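PDB 2EWV: twitching motility protein PilT from Aquifex aeolicus, which acts as the hexameric ATPase motor of type IV pilus retraction, binding adenine nucleotide and probably turning its hydrolysis into the force behind twitching motility. Local coordinates for residues S28-T33 against A107-L112; G80-S85 against A96-Q101; G123-V128 against Y293-P298; H133-L138 against I272-I277; T163-I168 against H181-V186. All coordinates share one frame; numbering follows the deposited sequence.

Interaction 1 of 5, residues S28-T33 against A107-L112; sequences SDIHLT and AALRSL
Ser28 reaches the other segment through its backbone, its carbonyl O lying 3.8 Å from Ser111 CB, while its hydroxyl bonds to the carbonyl of Arg41 on the neighbouring strand. Asp29 runs alongside Arg110, both side chains pointing the same way, and its OD2 touches the aliphatic CG of Arg110 at 3.8 Å. The charged ends do not meet: OD2 of Asp29 stays 5.4 Å from NE of Arg110. Ile30 pairs with Leu109 in a hydrogen-bonded antiparallel pair; its N donates to Leu109 O at 3.1 Å, whereas the return bond from Leu109 N is weak. On the face that carries Ile30, Leu32, Ala107 and Leu109, Ile30 CG1 packs on Leu109 CB at 4.0 Å, and Ile18 and Ala22 of helix 15-25 cover this face. The two strands, antiparallel at 165°, form one edge of the four-stranded antiparallel sheet of the N-terminal domain, in which 29-32 is an inner strand and 107-109 an outermost one within the chain. His31 faces the other way, forming a non-hydrogen-bonded pair with Ala108. With its CG beside the backbone N (chi1 -67°), the ring lies obliquely by the Ala108 methyl, ND1 being 3.5 Å from CB; its NE2 bonds to Asp209 of the second subunit, which makes this face part of the subunit interface. Leu32, paired with Ala107, returns to the helix-covered face. Its N donates to Ala107 O at 3.0 Å, and Ala107 N donates back to Leu32 O at 3.0 Å.

Interaction 2 of 5, residues G80-S85 against A96-Q101; sequences GQVDFS and ANVFYQ
Phe84 and Ala96 make the tightly packed end of this hairpin contact. The Ala96 methyl sits over one face of the Phe84 ring, toward its rim, in a CH-pi contact with CB 4.1 Å from the ring centroid. Chi1 of 67° places the ring between the backbone N and carbonyl carbon of Phe84 and leans it toward the partner strand, where CE2 also meets Val98 CG2 at 4.1 Å. Val82 and Val98 lie side by side on the same face, CG2 of Val82 3.8 Å from CB of Val98, and Leu76 of helix 75-78 packs on both. His72 stacks on the Phe84 ring. Backbone bonds hold the pairing: Ala96 N gives a bond of 2.8 Å to Phe84 O, and Tyr100 N one of 2.8 Å to Gly80 O. The face bearing Gln81, Asp83, Asn97 and Phe99 is more polar. Here Asn97 ND2 makes a weak, bent bond of 2.8 Å to Asp83 OD1, with amide and carboxylate planes 68° apart. Asp83 itself is exposed, and its OD2 forms a salt bridge with Arg95; Arg207 and Glu208 of the second subunit pack on Asn97 and Phe99. The hairpin thus combines an apolar face packed against helix 75-78 with a polar one that meets a neighbouring subunit, and Asp83 probably owes its orientation more to Arg95 than to the weak amide bond.

Interaction 3 of 5, residues G123-V128 against Y293-P298; sequences GLPDKV and YELLIP
Tyr293 pushes its ring against the bend made by Leu124 and Pro125. Leu124 crosses it obliquely, CD1 3.8 Å from Tyr293 CD2, while Pro125 and Tyr293 point at each other from opposite directions, CD of Pro125 3.4 Å from Tyr293 OH. The ring reaches the bend because its CG stands between the backbone N and carbonyl carbon (chi1 59°). An alanine here would take the ring and hydroxyl away from Leu124 CD1 and Pro125 CD and would probably open a gap beside the bend. Farther along, Leu295 CD1 fits between two bumps of the loop: Pro125 CG meets it tip to tip at 4.0 Å, and Val128 CG2 crosses it at 3.8 Å. Ile297 makes the last contact, its CD1 lying 3.8 Å from CD of Lys127. No hydrogen bond links the segments; the fit is one of shape. Gly123, with positive phi after helix 119-122, turns the chain into this loop. Ile277 of the adjoining strand packs on Leu124, Val128 and Leu295. The arrangement is a loop laid against strand 289-295, the edge strand within the chain of the P-loop ATPase sheet, beside the ADP pocket, with the Leu124 side chain about 5 Å from the nucleotide.

Interaction 4 of 5, residues H133-L138 against I272-I277; sequences HRKMGL and ILQGII
Gly137 and Leu138 start strand 137-142 beside residues 272-274, which lead into strand 275-283, and Leu138 N donates to Ile272 O at 2.8 Å. Gln274 carries most of the side-chain contact. Its chain folds at chi2 (-61°), bringing CG against Gly137 CA at 3.4 Å and the amide up to the preceding loop. NE2 then donates to Met136 O at 3.2 Å, tilted from both the amide and the carbonyl planes. The Arg134 side chain crosses that of Gln274 at about a right angle, its aliphatic CG and CD beside OE1. A leucine in place of Gln274 would have no N-H for Met136 O, and is likely to leave that carbonyl without this partner and the loop less firmly tied to residues 272-274. The backbone of Gly137 suits glycine at phi 159°. Nearby, Leu138 CB packs on Ile272 CG2 at 3.8 Å, and CD2 of Leu273 approaches Leu138 O. Leu228 and Ala231 of helix 221-231 cover Leu138 and Ile272, Ile250 of helix 246-255 packs on Leu273, and the backbone of Gly137 is bonded to His235 and Val237 on its other flank.

Interaction 5 of 5, residues T163-I168 against H181-V186; sequences TKSYHI and HKKSIV
Ile168 and Ile185 are joined by the backbone bond that secures the pairing: Ile168 N donates to Ile185 O at 2.9 Å. Ile185 N points to Tyr166 O at 3.0 Å, although the position of that oxygen is less certain. CA-H...O contacts between the strands add to these, from His167 CA to Ile185 O and from Val186 CA to Ile168 O, each 3.3 Å. Among the side chains, the His167 ring has Ile185 O at its edge, near its plane, 3.4 Å from CD2, while His167 CB packs on Ile185 CG2 at 3.9 Å. His167 also meets the ring of His31 of the third subunit. Lys183 extends, CG anti to the backbone N (chi1 -164°), past the end of helix 149-163, its CD 3.9 Å from Thr163 O. Ser184 places its hydroxyl 3.9 Å from Ile168 CD1, yet its hydrogen bond goes to Asn161 of the helix. Ile157 and Ile160 of that helix cover Ile168. His167 with Ile185 and Ile168 with Val186 are parallel pairs. Strand 185-190 is an outermost strand, within the chain, of the mixed sheet and lies next to 167-172, as expected for the alpha/beta core of a P-loop NTPase.

Overall arrangement
The contacts fall into two groups. Interactions 1 and 2, with centres 11 Å apart, belong to the N-terminal part: Leu109 CD2 packs on Ala96 CB at 3.5 Å, and both contacts touch the second subunit. Interactions 3, 4 and 5 share the mixed sheet of the ATPase core. The centres of 3 and 4 are 12 Å apart, and Leu296 N lies 3.1 Å from Ile276 O in a probable hydrogen bond; interaction 5 is 19 Å from interaction 4, centre to centre. ADP is near both groups, about 5 Å from the side chain of Leu124 and about 7 Å from that of Arg110. His31 and His167 join interactions 1 and 5 where two subunits touch.

Interaction 1 of 5, residues S28-T33 against A107-L112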
# COMPACT_ATOMS: atom_id res chain seq x y z
N SER A 28 19.25 29.18 -32.87
CA SER A 28 18.93 29.01 -31.47
C SER A 28 18.94 27.53 -31.18
O SER A 28 19.52 27.08 -30.19
CB SER A 28 17.55 29.62 -31.17
OG SER A 28 16.63 29.38 -32.22
N ASP A 29 18.31 26.78 -32.08
CA ASP A 29 18.20 25.34 -31.98
C ASP A 29 18.59 24.70 -33.30
O ASP A 29 18.50 25.31 -34.35
CB ASP A 29 16.75 24.94 -31.64
CG ASP A 29 16.34 25.33 -30.22
OD1 ASP A 29 16.28 26.54 -29.91
OD2 ASP A 29 16.07 24.42 -29.41
N ILE A 30 19.05 23.46 -33.23
CA ILE A 30 19.41 22.71 -34.43
C ILE A 30 18.68 21.39 -34.23
O ILE A 30 18.70 20.84 -33.13
CB ILE A 30 20.94 22.47 -34.55
CG1 ILE A 30 21.32 21.10 -33.96
CG2 ILE A 30 21.71 23.58 -33.83
CD1 ILE A 30 22.71 20.62 -34.35
N HIS A 31 18.04 20.89 -35.28
CA HIS A 31 17.29 19.63 -35.19
C HIS A 31 17.75 18.60 -36.22
O HIS A 31 17.90 18.91 -37.40
CB HIS A 31 15.79 19.89 -35.38
CG HIS A 31 15.15 20.67 -34.26
ND1 HIS A 31 14.59 20.07 -33.16
CD2 HIS A 31 14.99 22.00 -34.09
CE1 HIS A 31 14.11 21.00 -32.35
NE2 HIS A 31 14.34 22.18 -32.89
N LEU A 32 17.99 17.38 -35.76
CA LEU A 32 18.42 16.31 -36.64
C LEU A 32 17.32 15.26 -36.64
O LEU A 32 17.08 14.57 -35.65
CB LEU A 32 19.73 15.70 -36.13
CG LEU A 32 20.83 16.70 -35.70
CD1 LEU A 32 21.91 15.95 -34.93
CD2 LEU A 32 21.41 17.42 -36.91
N THR A 33 16.62 15.15 -37.76
CA THR A 33 15.53 14.19 -37.85
C THR A 33 15.97 13.07 -38.79
O THR A 33 17.16 12.88 -38.99
CB THR A 33 14.25 14.89 -38.32
OG1 THR A 33 13.14 13.99 -38.21
CG2 THR A 33 14.41 15.35 -39.76
N ALA A 107 17.17 13.96 -32.67
CA ALA A 107 17.79 14.81 -31.68
C ALA A 107 17.45 16.29 -31.85
O ALA A 107 17.20 16.77 -32.96
CB ALA A 107 19.29 14.60 -31.70
N ALA A 108 17.45 16.99 -30.73
CA ALA A 108 17.15 18.42 -30.67
C ALA A 108 18.13 19.11 -29.72
O ALA A 108 17.89 19.20 -28.52
CB ALA A 108 15.73 18.64 -30.17
N LEU A 109 19.24 19.60 -30.27
CA LEU A 109 20.24 20.28 -29.47
C LEU A 109 19.88 21.76 -29.35
O LEU A 109 19.51 22.40 -30.33
CB LEU A 109 21.62 20.14 -30.11
CG LEU A 109 22.10 18.81 -30.70
CD1 LEU A 109 23.61 18.77 -30.65
CD2 LEU A 109 21.55 17.63 -29.94
N ARG A 110 19.96 22.30 -28.14
CA ARG A 110 19.66 23.70 -27.91
C ARG A 110 20.99 24.42 -27.77
O ARG A 110 21.97 24.05 -28.40
CB ARG A 110 18.87 23.88 -26.63
CG ARG A 110 18.27 25.26 -26.49
CD ARG A 110 18.16 25.65 -25.02
NE ARG A 110 17.57 24.59 -24.20
CZ ARG A 110 17.65 24.54 -22.87
NH1 ARG A 110 17.08 23.54 -22.20
NH2 ARG A 110 18.29 25.49 -22.21
N SER A 111 21.01 25.45 -26.94
CA SER A 111 22.24 26.20 -26.73
C SER A 111 22.32 26.74 -25.31
O SER A 111 21.32 27.19 -24.76
CB SER A 111 22.32 27.36 -27.71
OG SER A 111 23.37 28.23 -27.33
N LEU A 112 23.52 26.69 -24.72
CA LEU A 112 23.74 27.18 -23.36
C LEU A 112 24.64 28.42 -23.27
O LEU A 112 25.76 28.44 -23.81
CB LEU A 112 24.30 26.08 -22.48
CG LEU A 112 23.31 24.96 -22.20
CD1 LEU A 112 23.91 24.10 -21.13
CD2 LEU A 112 21.96 25.51 -21.75

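Interaction 2 of 5, residues G80-S85 against A96-Q101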
# COMPACT_ATOMS: atom_id res chain seq x y z
N GLY A 80 12.21 5.78 -24.57
CA GLY A 80 12.75 6.28 -25.83
C GLY A 80 13.23 7.72 -25.83
O GLY A 80 12.90 8.46 -26.75
N GLN A 81 14.04 8.10 -24.84
CA GLN A 81 14.53 9.47 -24.76
C GLN A 81 15.54 9.73 -23.65
O GLN A 81 15.58 9.02 -22.65
CB GLN A 81 13.35 10.41 -24.53
CG GLN A 81 12.65 10.14 -23.21
CD GLN A 81 11.18 9.82 -23.38
OE1 GLN A 81 10.55 9.27 -22.49
NE2 GLN A 81 10.64 10.15 -24.54
N VAL A 82 16.34 10.78 -23.83
CA VAL A 82 17.34 11.21 -22.85
C VAL A 82 17.47 12.72 -22.89
O VAL A 82 17.49 13.32 -23.95
CB VAL A 82 18.76 10.68 -23.13
CG1 VAL A 82 18.96 9.37 -22.41
CG2 VAL A 82 18.99 10.54 -24.62
N ASP A 83 17.58 13.32 -21.71
CA ASP A 83 17.74 14.76 -21.62
C ASP A 83 19.08 15.05 -20.93
O ASP A 83 19.21 14.83 -19.72
CB ASP A 83 16.57 15.35 -20.83
CG ASP A 83 16.33 16.82 -21.17
OD1 ASP A 83 15.98 17.10 -22.34
OD2 ASP A 83 16.50 17.68 -20.28
N PHE A 84 20.09 15.52 -21.68
CA PHE A 84 21.42 15.79 -21.13
C PHE A 84 22.18 16.96 -21.74
O PHE A 84 21.79 17.49 -22.78
CB PHE A 84 22.31 14.55 -21.28
CG PHE A 84 22.64 14.21 -22.71
CD1 PHE A 84 23.79 14.70 -23.32
CD2 PHE A 84 21.79 13.39 -23.45
CE1 PHE A 84 24.10 14.37 -24.64
CE2 PHE A 84 22.08 13.06 -24.77
CZ PHE A 84 23.23 13.55 -25.37
N SER A 85 23.28 17.34 -21.10
CA SER A 85 24.12 18.44 -21.55
C SER A 85 25.54 17.95 -21.77
O SER A 85 26.05 17.14 -21.00
CB SER A 85 24.15 19.56 -20.51
OG SER A 85 22.85 19.84 -20.01
N ALA A 96 20.95 18.69 -25.18
CA ALA A 96 20.39 17.76 -26.14
C ALA A 96 19.21 17.01 -25.55
O ALA A 96 19.00 17.02 -24.34
CB ALA A 96 21.46 16.76 -26.57
N ASN A 97 18.43 16.38 -26.43
CA ASN A 97 17.27 15.58 -26.05
C ASN A 97 16.99 14.60 -27.18
O ASN A 97 16.18 14.87 -28.06
CB ASN A 97 16.03 16.45 -25.83
CG ASN A 97 14.83 15.63 -25.35
OD1 ASN A 97 14.48 14.60 -25.93
ND2 ASN A 97 14.18 16.09 -24.28
N VAL A 98 17.67 13.46 -27.16
CA VAL A 98 17.50 12.45 -28.19
C VAL A 98 16.30 11.61 -27.80
O VAL A 98 16.02 11.44 -26.62
CB VAL A 98 18.75 11.56 -28.29
CG1 VAL A 98 18.70 10.74 -29.57
CG2 VAL A 98 20.01 12.42 -28.24
N PHE A 99 15.59 11.10 -28.80
CA PHE A 99 14.40 10.28 -28.56
C PHE A 99 14.09 9.41 -29.74
O PHE A 99 14.45 9.75 -30.86
CB PHE A 99 13.18 11.17 -28.31
CG PHE A 99 13.03 12.26 -29.34
CD1 PHE A 99 13.79 13.42 -29.24
CD2 PHE A 99 12.18 12.11 -30.42
CE1 PHE A 99 13.71 14.42 -30.20
CE2 PHE A 99 12.09 13.11 -31.40
CZ PHE A 99 12.86 14.27 -31.29
N TYR A 100 13.40 8.29 -29.49
CA TYR A 100 13.00 7.42 -30.60
C TYR A 100 11.81 8.12 -31.20
O TYR A 100 10.74 8.23 -30.59
CB TYR A 100 12.62 6.03 -30.11
CG TYR A 100 13.79 5.12 -29.92
CD1 TYR A 100 13.71 4.03 -29.04
CD2 TYR A 100 15.00 5.34 -30.58
CE1 TYR A 100 14.81 3.20 -28.83
CE2 TYR A 100 16.10 4.52 -30.38
CZ TYR A 100 16.00 3.45 -29.50
OH TYR A 100 17.11 2.67 -29.28
N GLN A 101 12.00 8.58 -32.41
CA GLN A 101 10.97 9.35 -33.05
C GLN A 101 9.93 8.54 -33.76
O GLN A 101 8.77 8.45 -33.27
CB GLN A 101 11.59 10.28 -34.07
CG GLN A 101 10.54 11.14 -34.67
CD GLN A 101 11.05 11.91 -35.83
OE1 GLN A 101 12.07 12.60 -35.73
NE2 GLN A 101 10.33 11.84 -36.93

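Interaction 3 of 5, residues G123-V128 against Y293-P298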
# COMPACT_ATOMS: atom_id res chain seq x y z
N GLY A 123 17.66 45.32 -16.52
CA GLY A 123 16.61 46.32 -16.49
C GLY A 123 16.18 46.66 -15.07
O GLY A 123 15.73 47.78 -14.82
N LEU A 124 16.31 45.71 -14.15
CA LEU A 124 15.92 45.92 -12.75
C LEU A 124 16.48 47.22 -12.21
O LEU A 124 17.47 47.73 -12.72
CB LEU A 124 16.41 44.78 -11.86
CG LEU A 124 15.91 43.38 -12.15
CD1 LEU A 124 14.40 43.40 -12.28
CD2 LEU A 124 16.57 42.86 -13.41
N PRO A 125 15.84 47.77 -11.17
CA PRO A 125 16.29 49.02 -10.57
C PRO A 125 17.60 48.82 -9.83
O PRO A 125 18.17 47.73 -9.84
CB PRO A 125 15.15 49.36 -9.62
CG PRO A 125 14.72 48.01 -9.16
CD PRO A 125 14.68 47.23 -10.45
N ASP A 126 18.08 49.87 -9.18
CA ASP A 126 19.32 49.79 -8.44
C ASP A 126 19.01 49.38 -7.00
O ASP A 126 19.84 49.53 -6.10
CB ASP A 126 20.03 51.14 -8.48
CG ASP A 126 20.21 51.67 -9.90
OD1 ASP A 126 20.79 52.77 -10.06
OD2 ASP A 126 19.77 50.99 -10.86
N LYS A 127 17.81 48.86 -6.80
CA LYS A 127 17.37 48.40 -5.48
C LYS A 127 17.72 46.93 -5.35
O LYS A 127 18.21 46.49 -4.31
CB LYS A 127 15.85 48.59 -5.33
CG LYS A 127 15.43 49.60 -4.25
CD LYS A 127 15.90 49.16 -2.87
CE LYS A 127 15.30 50.00 -1.75
NZ LYS A 127 15.78 49.53 -0.41
N VAL A 128 17.47 46.17 -6.42
CA VAL A 128 17.74 44.74 -6.46
C VAL A 128 19.16 44.34 -6.03
O VAL A 128 19.35 43.39 -5.27
CB VAL A 128 17.46 44.18 -7.88
CG1 VAL A 128 17.60 42.67 -7.90
CG2 VAL A 128 16.07 44.60 -8.32
N TYR A 293 7.51 44.40 -14.54
CA TYR A 293 7.72 43.69 -13.29
C TYR A 293 7.04 44.32 -12.07
O TYR A 293 6.57 45.46 -12.13
CB TYR A 293 9.22 43.49 -13.02
CG TYR A 293 10.05 44.76 -12.94
CD1 TYR A 293 9.67 45.79 -12.10
CD2 TYR A 293 11.21 44.91 -13.68
CE1 TYR A 293 10.42 46.95 -11.99
CE2 TYR A 293 11.98 46.07 -13.58
CZ TYR A 293 11.57 47.08 -12.73
OH TYR A 293 12.30 48.23 -12.63
N GLU A 294 6.97 43.56 -10.99
CA GLU A 294 6.37 44.03 -9.74
C GLU A 294 7.38 43.70 -8.65
O GLU A 294 7.80 42.56 -8.50
CB GLU A 294 5.01 43.33 -9.50
CG GLU A 294 4.07 44.05 -8.49
CD GLU A 294 2.58 43.74 -8.71
OE1 GLU A 294 1.75 44.17 -7.88
OE2 GLU A 294 2.23 43.08 -9.71
N LEU A 295 7.79 44.73 -7.92
CA LEU A 295 8.80 44.57 -6.87
C LEU A 295 8.26 44.89 -5.48
O LEU A 295 7.77 45.99 -5.21
CB LEU A 295 10.01 45.47 -7.20
CG LEU A 295 11.36 45.15 -6.57
CD1 LEU A 295 12.40 45.07 -7.68
CD2 LEU A 295 11.74 46.22 -5.55
N LEU A 296 8.37 43.90 -4.60
CA LEU A 296 7.89 44.01 -3.23
C LEU A 296 8.98 43.86 -2.18
O LEU A 296 9.42 42.75 -1.88
CB LEU A 296 6.83 42.93 -3.00
CG LEU A 296 6.33 42.67 -1.58
CD1 LEU A 296 5.59 43.90 -1.06
CD2 LEU A 296 5.42 41.46 -1.59
N ILE A 297 9.42 44.97 -1.62
CA ILE A 297 10.44 44.92 -0.59
C ILE A 297 9.82 45.26 0.76
O ILE A 297 9.69 46.43 1.11
CB ILE A 297 11.60 45.89 -0.90
CG1 ILE A 297 12.35 45.40 -2.14
CG2 ILE A 297 12.55 45.97 0.29
CD1 ILE A 297 13.58 46.22 -2.47
N PRO A 298 9.42 44.22 1.53
CA PRO A 298 8.80 44.32 2.86
C PRO A 298 9.32 45.47 3.73
O PRO A 298 10.47 45.88 3.60
CB PRO A 298 9.09 42.95 3.47
CG PRO A 298 8.90 42.05 2.28
CD PRO A 298 9.61 42.80 1.16

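Interaction 4 of 5, residues H133-L138 against I272-I277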
# COMPACT_ATOMS: atom_id res chain seq x y z
N HIS A 133 23.09 41.77 -1.08
CA HIS A 133 23.90 42.22 0.04
C HIS A 133 23.31 41.93 1.42
O HIS A 133 23.96 42.20 2.43
CB HIS A 133 24.21 43.72 -0.13
CG HIS A 133 25.37 44.00 -1.04
ND1 HIS A 133 25.72 45.27 -1.44
CD2 HIS A 133 26.29 43.17 -1.59
CE1 HIS A 133 26.80 45.21 -2.20
NE2 HIS A 133 27.17 43.95 -2.31
N ARG A 134 22.10 41.38 1.47
CA ARG A 134 21.47 41.05 2.75
C ARG A 134 22.31 39.97 3.42
O ARG A 134 23.39 39.65 2.93
CB ARG A 134 20.04 40.54 2.55
CG ARG A 134 19.02 41.59 2.11
CD ARG A 134 18.97 42.81 3.03
NE ARG A 134 19.91 43.86 2.60
CZ ARG A 134 20.13 45.00 3.25
NH1 ARG A 134 19.50 45.27 4.38
NH2 ARG A 134 21.00 45.88 2.76
N LYS A 135 21.82 39.42 4.53
CA LYS A 135 22.55 38.38 5.27
C LYS A 135 21.88 37.00 5.32
O LYS A 135 22.54 35.98 5.51
CB LYS A 135 22.89 38.87 6.69
CG LYS A 135 21.84 39.77 7.35
CD LYS A 135 21.89 41.21 6.83
CE LYS A 135 20.62 41.95 7.18
NZ LYS A 135 19.43 41.17 6.74
N MET A 136 20.56 36.96 5.16
CA MET A 136 19.81 35.71 5.16
C MET A 136 18.35 36.06 4.86
O MET A 136 17.87 37.11 5.27
CB MET A 136 19.93 35.01 6.52
CG MET A 136 19.34 35.79 7.68
SD MET A 136 19.70 35.10 9.32
CE MET A 136 20.90 36.31 9.98
N GLY A 137 17.67 35.20 4.11
CA GLY A 137 16.28 35.46 3.77
C GLY A 137 15.83 34.68 2.55
O GLY A 137 16.53 33.77 2.10
N LEU A 138 14.66 35.03 2.00
CA LEU A 138 14.12 34.32 0.84
C LEU A 138 13.87 35.22 -0.37
O LEU A 138 12.76 35.74 -0.54
CB LEU A 138 12.81 33.63 1.23
CG LEU A 138 12.37 32.38 0.48
CD1 LEU A 138 10.94 32.08 0.88
CD2 LEU A 138 12.46 32.55 -1.03
N ILE A 272 11.21 36.18 7.03
CA ILE A 272 12.19 35.68 6.09
C ILE A 272 12.14 36.26 4.69
O ILE A 272 13.15 36.28 4.00
CB ILE A 272 12.09 34.14 5.98
CG1 ILE A 272 13.48 33.54 5.92
CG2 ILE A 272 11.28 33.73 4.76
CD1 ILE A 272 14.35 33.97 7.08
N LEU A 273 10.97 36.73 4.25
CA LEU A 273 10.85 37.30 2.90
C LEU A 273 11.74 38.53 2.81
O LEU A 273 11.47 39.55 3.45
CB LEU A 273 9.40 37.66 2.59
CG LEU A 273 8.95 37.63 1.12
CD1 LEU A 273 9.74 38.62 0.32
CD2 LEU A 273 9.13 36.25 0.54
N GLN A 274 12.80 38.42 2.00
CA GLN A 274 13.76 39.51 1.79
C GLN A 274 13.41 40.37 0.60
O GLN A 274 13.72 41.56 0.57
CB GLN A 274 15.17 38.95 1.58
CG GLN A 274 15.98 38.77 2.85
CD GLN A 274 16.23 40.09 3.59
OE1 GLN A 274 16.15 41.17 3.00
NE2 GLN A 274 16.54 39.99 4.88
N GLY A 275 12.77 39.75 -0.39
CA GLY A 275 12.37 40.46 -1.59
C GLY A 275 11.56 39.60 -2.54
O GLY A 275 11.48 38.39 -2.36
N ILE A 276 10.96 40.24 -3.54
CA ILE A 276 10.15 39.57 -4.57
C ILE A 276 10.20 40.40 -5.85
O ILE A 276 10.06 41.62 -5.79
CB ILE A 276 8.64 39.42 -4.15
CG1 ILE A 276 8.51 38.60 -2.87
CG2 ILE A 276 7.84 38.75 -5.28
CD1 ILE A 276 7.09 38.11 -2.59
N ILE A 277 10.40 39.76 -7.00
CA ILE A 277 10.44 40.49 -8.27
C ILE A 277 9.86 39.63 -9.38
O ILE A 277 10.56 38.80 -9.97
CB ILE A 277 11.89 40.87 -8.68
CG1 ILE A 277 12.62 41.54 -7.51
CG2 ILE A 277 11.86 41.81 -9.89
CD1 ILE A 277 14.11 41.73 -7.72

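Interaction 5 of 5, residues T163-I168 against H181-V186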
# COMPACT_ATOMS: atom_id res chain seq x y z
N THR A 163 31.80 40.59 -5.41
CA THR A 163 32.10 41.43 -4.26
C THR A 163 32.17 40.76 -2.85
O THR A 163 32.64 41.39 -1.90
CB THR A 163 31.12 42.66 -4.24
OG1 THR A 163 29.82 42.25 -3.80
CG2 THR A 163 30.98 43.25 -5.64
N LYS A 164 31.74 39.50 -2.70
CA LYS A 164 31.81 38.86 -1.38
C LYS A 164 32.71 37.61 -1.30
O LYS A 164 32.98 36.97 -2.32
CB LYS A 164 30.40 38.50 -0.91
CG LYS A 164 29.35 39.63 -0.99
CD LYS A 164 29.68 40.83 -0.10
CE LYS A 164 29.81 40.46 1.37
NZ LYS A 164 30.14 41.67 2.18
N SER A 165 33.20 37.27 -0.10
CA SER A 165 34.06 36.08 0.06
C SER A 165 33.25 34.91 0.61
O SER A 165 33.41 34.52 1.76
CB SER A 165 35.24 36.39 0.97
OG SER A 165 36.35 36.86 0.21
N TYR A 166 32.42 34.34 -0.25
CA TYR A 166 31.50 33.26 0.08
C TYR A 166 31.72 31.94 -0.64
O TYR A 166 32.41 31.85 -1.64
CB TYR A 166 30.08 33.64 -0.33
CG TYR A 166 29.36 34.76 0.37
CD1 TYR A 166 29.95 35.51 1.39
CD2 TYR A 166 28.03 35.04 0.02
CE1 TYR A 166 29.22 36.51 2.04
CE2 TYR A 166 27.30 36.02 0.65
CZ TYR A 166 27.89 36.76 1.66
OH TYR A 166 27.14 37.73 2.27
N HIS A 167 31.05 30.91 -0.13
CA HIS A 167 31.02 29.59 -0.76
C HIS A 167 29.56 29.57 -1.26
O HIS A 167 28.64 29.42 -0.45
CB HIS A 167 31.21 28.45 0.27
CG HIS A 167 30.72 27.12 -0.22
ND1 HIS A 167 30.27 26.13 0.63
CD2 HIS A 167 30.54 26.64 -1.48
CE1 HIS A 167 29.84 25.10 -0.08
NE2 HIS A 167 29.99 25.38 -1.36
N ILE A 168 29.33 29.77 -2.55
CA ILE A 168 27.97 29.77 -3.05
C ILE A 168 27.64 28.43 -3.64
O ILE A 168 28.40 27.89 -4.41
CB ILE A 168 27.75 30.86 -4.10
CG1 ILE A 168 28.18 32.20 -3.52
CG2 ILE A 168 26.28 30.92 -4.51
CD1 ILE A 168 28.15 33.30 -4.48
N HIS A 181 35.18 30.86 -10.58
CA HIS A 181 35.54 31.13 -9.19
C HIS A 181 36.15 32.53 -9.17
O HIS A 181 37.17 32.78 -9.83
CB HIS A 181 36.62 30.15 -8.69
CG HIS A 181 36.15 28.73 -8.54
ND1 HIS A 181 35.33 28.32 -7.51
CD2 HIS A 181 36.42 27.63 -9.28
CE1 HIS A 181 35.13 27.02 -7.61
NE2 HIS A 181 35.78 26.57 -8.67
N LYS A 182 35.54 33.46 -8.45
CA LYS A 182 36.11 34.80 -8.37
C LYS A 182 36.62 35.09 -6.94
O LYS A 182 37.63 34.51 -6.53
CB LYS A 182 35.09 35.84 -8.82
CG LYS A 182 35.22 36.25 -10.30
CD LYS A 182 34.39 35.40 -11.25
CE LYS A 182 33.44 36.29 -12.03
NZ LYS A 182 32.64 35.53 -13.04
N LYS A 183 35.95 35.96 -6.20
CA LYS A 183 36.37 36.28 -4.83
C LYS A 183 35.76 35.24 -3.92
O LYS A 183 35.94 35.27 -2.70
CB LYS A 183 35.86 37.67 -4.42
CG LYS A 183 36.52 38.28 -3.18
CD LYS A 183 36.02 39.70 -2.92
CE LYS A 183 36.88 40.43 -1.89
NZ LYS A 183 38.23 40.77 -2.42
N SER A 184 35.02 34.31 -4.52
CA SER A 184 34.37 33.24 -3.79
C SER A 184 34.37 31.92 -4.57
O SER A 184 34.61 31.89 -5.78
CB SER A 184 32.94 33.66 -3.40
OG SER A 184 32.06 33.64 -4.49
N ILE A 185 34.11 30.83 -3.86
CA ILE A 185 34.08 29.49 -4.41
C ILE A 185 32.63 29.02 -4.72
O ILE A 185 31.81 28.82 -3.82
CB ILE A 185 34.82 28.53 -3.41
CG1 ILE A 185 34.63 27.06 -3.81
CG2 ILE A 185 34.33 28.76 -1.99
CD1 ILE A 185 35.13 26.08 -2.74
N VAL A 186 32.32 28.85 -6.01
CA VAL A 186 30.99 28.39 -6.46
C VAL A 186 30.98 26.88 -6.72
O VAL A 186 31.95 26.33 -7.26
CB VAL A 186 30.58 29.08 -7.78
CG1 VAL A 186 29.21 28.56 -8.23
CG2 VAL A 186 30.58 30.57 -7.61